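Local coordinates for ActII protein (Streptomyces coelicolor, PDB 3B6C), which probably binds operator DNA as a TetR-family transcriptional repressor and holds a polyketide-type ligand in its C-terminal domain, at residues Glu64-Glu69 and Cys83-Arg88. Sequence-based numbering, arbitrary orientation.
Sequences EVEVPE and CRSLRR. With SDN ([(3S)-9-hydroxy-1-methyl-10-oxo-4,10-dihydro-3H-benzo[g]isochromen-3-yl]acetic acid), chain E.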
loop_
_atom_site.group_PDB
_atom_site.type_symbol
_atom_site.label_atom_id
_atom_site.label_comp_id
_atom_site.label_asym_id
_atom_site.label_seq_id
_atom_site.Cartn_x
_atom_site.Cartn_y
_atom_site.Cartn_z
ATOM N N GLU B 64 11.589 13.865 11.897
ATOM C CA GLU B 64 11.537 12.919 13.003
ATOM C C GLU B 64 12.217 11.620 12.642
ATOM O O GLU B 64 12.564 10.825 13.507
ATOM C CB GLU B 64 10.086 12.643 13.379
ATOM C CG GLU B 64 9.385 13.859 13.942
ATOM C CD GLU B 64 8.011 13.542 14.488
ATOM O OE1 GLU B 64 7.815 12.428 15.019
ATOM O OE2 GLU B 64 7.124 14.415 14.405
ATOM N N VAL B 65 12.412 11.410 11.349
ATOM C CA VAL B 65 13.036 10.188 10.879
ATOM C C VAL B 65 14.546 10.336 10.836
ATOM O O VAL B 65 15.070 11.239 10.193
ATOM C CB VAL B 65 12.511 9.816 9.478
ATOM C CG1 VAL B 65 12.972 8.437 9.104
ATOM C CG2 VAL B 65 10.997 9.877 9.458
ATOM N N GLU B 66 15.235 9.443 11.531
ATOM C CA GLU B 66 16.677 9.477 11.562
ATOM C C GLU B 66 17.309 8.449 10.635
ATOM O O GLU B 66 17.031 7.254 10.735
ATOM C CB GLU B 66 17.190 9.215 12.984
ATOM C CG GLU B 66 16.346 9.861 14.079
ATOM C CD GLU B 66 17.074 9.968 15.404
ATOM O OE1 GLU B 66 18.327 9.977 15.394
ATOM O OE2 GLU B 66 16.401 10.069 16.452
ATOM N N VAL B 67 18.161 8.920 9.731
ATOM C CA VAL B 67 18.905 8.034 8.843
ATOM C C VAL B 67 20.384 8.000 9.208
ATOM O O VAL B 67 21.140 8.900 8.843
ATOM C CB VAL B 67 18.756 8.456 7.370
ATOM C CG1 VAL B 67 19.124 7.304 6.448
ATOM C CG2 VAL B 67 17.339 8.936 7.097
ATOM N N PRO B 68 20.792 6.964 9.928
ATOM C CA PRO B 68 22.198 6.782 10.297
ATOM C C PRO B 68 23.124 6.960 9.098
ATOM O O PRO B 68 22.749 6.623 7.975
ATOM C CB PRO B 68 22.247 5.336 10.785
ATOM C CG PRO B 68 20.874 5.072 11.291
ATOM C CD PRO B 68 19.950 5.850 10.397
ATOM N N GLU B 69 24.320 7.485 9.341
ATOM C CA GLU B 69 25.439 7.300 8.425
ATOM C C GLU B 69 25.936 5.859 8.447
ATOM O O GLU B 69 26.078 5.257 9.512
ATOM C CB GLU B 69 26.581 8.256 8.775
ATOM C CG GLU B 69 26.424 9.651 8.193
ATOM C CD GLU B 69 27.385 9.918 7.053
ATOM O OE1 GLU B 69 28.301 9.096 6.840
ATOM O OE2 GLU B 69 27.225 10.951 6.368
ATOM N N CYS B 83 14.005 2.263 9.205
ATOM C CA CYS B 83 12.619 1.865 9.047
ATOM C C CYS B 83 11.824 1.968 10.334
ATOM O O CYS B 83 10.674 2.403 10.322
ATOM C CB CYS B 83 12.550 0.455 8.472
ATOM S SG CYS B 83 13.052 0.425 6.742
ATOM N N ARG B 84 12.424 1.577 11.450
ATOM C CA ARG B 84 11.723 1.673 12.723
ATOM C C ARG B 84 11.489 3.136 13.083
ATOM O O ARG B 84 10.485 3.480 13.707
ATOM C CB ARG B 84 12.528 1.006 13.822
ATOM C CG ARG B 84 12.653 -0.473 13.639
ATOM C CD ARG B 84 13.328 -1.116 14.824
ATOM N NE ARG B 84 13.509 -2.535 14.584
ATOM C CZ ARG B 84 14.690 -3.134 14.566
ATOM N NH1 ARG B 84 15.792 -2.422 14.780
ATOM N NH2 ARG B 84 14.766 -4.441 14.327
ATOM N N SER B 85 12.422 3.994 12.683
ATOM C CA SER B 85 12.319 5.417 12.948
ATOM C C SER B 85 11.128 5.973 12.193
ATOM O O SER B 85 10.351 6.750 12.732
ATOM C CB SER B 85 13.606 6.120 12.508
ATOM O OG SER B 85 13.626 7.488 12.880
ATOM N N LEU B 86 10.983 5.565 10.940
ATOM C CA LEU B 86 9.880 6.035 10.109
ATOM C C LEU B 86 8.550 5.614 10.724
ATOM O O LEU B 86 7.581 6.372 10.738
ATOM C CB LEU B 86 9.996 5.436 8.710
ATOM C CG LEU B 86 9.535 6.281 7.515
ATOM C CD1 LEU B 86 9.025 5.326 6.458
ATOM C CD2 LEU B 86 8.440 7.277 7.895
ATOM N N ARG B 87 8.512 4.389 11.237
ATOM C CA ARG B 87 7.300 3.848 11.840
ATOM C C ARG B 87 6.960 4.569 13.140
ATOM O O ARG B 87 5.794 4.836 13.426
ATOM C CB ARG B 87 7.452 2.347 12.095
ATOM C CG ARG B 87 6.359 1.752 12.967
ATOM C CD ARG B 87 6.884 0.590 13.794
ATOM N NE ARG B 87 5.862 -0.429 14.018
ATOM C CZ ARG B 87 5.922 -1.352 14.972
ATOM N NH1 ARG B 87 6.959 -1.388 15.797
ATOM N NH2 ARG B 87 4.945 -2.238 15.103
ATOM N N ARG B 88 7.987 4.883 13.923
ATOM C CA ARG B 88 7.821 5.712 15.110
ATOM C C ARG B 88 7.090 7.008 14.778
ATOM O O ARG B 88 6.135 7.385 15.457
ATOM C CB ARG B 88 9.179 6.021 15.743
ATOM C CG ARG B 88 9.426 5.309 17.063
ATOM C CD ARG B 88 10.888 5.384 17.467
ATOM N NE ARG B 88 11.568 4.102 17.303
ATOM C CZ ARG B 88 12.825 3.970 16.895
ATOM N NH1 ARG B 88 13.548 5.044 16.606
ATOM N NH2 ARG B 88 13.362 2.763 16.775
HETATM O O4 SDN E . 10.804 8.547 2.925
HETATM C C11 SDN E . 11.629 8.011 3.680
HETATM C C12 SDN E . 12.440 8.809 4.525
HETATM C C13 SDN E . 12.366 10.202 4.512
HETATM O O5 SDN E . 11.550 10.738 3.741
HETATM C C14 SDN E . 13.170 10.972 5.378
HETATM C C15 SDN E . 13.138 12.448 5.419
HETATM O O3 SDN E . 14.256 13.157 5.993
HETATM C C16 SDN E . 12.093 13.240 4.807
HETATM C C10 SDN E . 11.742 6.618 3.720
HETATM C C9 SDN E . 12.671 5.997 4.581
HETATM C C8 SDN E . 13.482 6.783 5.415
HETATM C C7 SDN E . 13.378 8.174 5.382
HETATM C C6 SDN E . 14.169 8.956 6.228
HETATM C C5 SDN E . 14.066 10.348 6.235
HETATM C C4 SDN E . 14.917 11.145 7.220
HETATM C C3 SDN E . 14.628 12.644 7.233
HETATM C C2 SDN E . 15.777 13.441 7.847
HETATM C C1 SDN E . 15.569 14.950 7.710
HETATM O O2 SDN E . 14.967 15.421 6.725
HETATM O O1 SDN E . 16.047 15.679 8.589
#
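The carbonyl O of Glu64 lies 3.6 Å from OG of Ser85, a contact rather than a bond, while its carboxylate turns elsewhere, OE2 bonding to NE2 of His93. At Val65, whose CA lies 5.2 Å from CA of Ser85, the two methyls divide the work. CG2 meets CD2 of Leu86 at 4.0 Å, the two side chains crossing at a slant; CG1, anti to the backbone N (chi1 -170°), packs on the bound SDN, 3.2 Å from its ring carbon C6. At Glu66 the backbone N donates to OG of Ser85 over 2.9 Å, an almost straight bond with an N-H...O angle of 172°. Ser85 OG is placed for it by standing anti to its own backbone N (chi1 -173°), and the CG of Glu66 lies against the same oxygen at 3.8 Å. Replacing Ser85 with an alanine would probably leave the backbone N-H of Glu66 without its acceptor and this part of the loop less firmly held to the helix. Val67 turns to the ligand, CG2 lying 3.3 Å from C4 of SDN, and its carbonyl O takes a bond from Arg116. From the helix, CD1 of Leu86 comes within 4.1 Å of C10 of SDN. Loop and helix thus form part of the wall of the ligand pocket, in the all-helical C-terminal domain characteristic of TetR-family regulators.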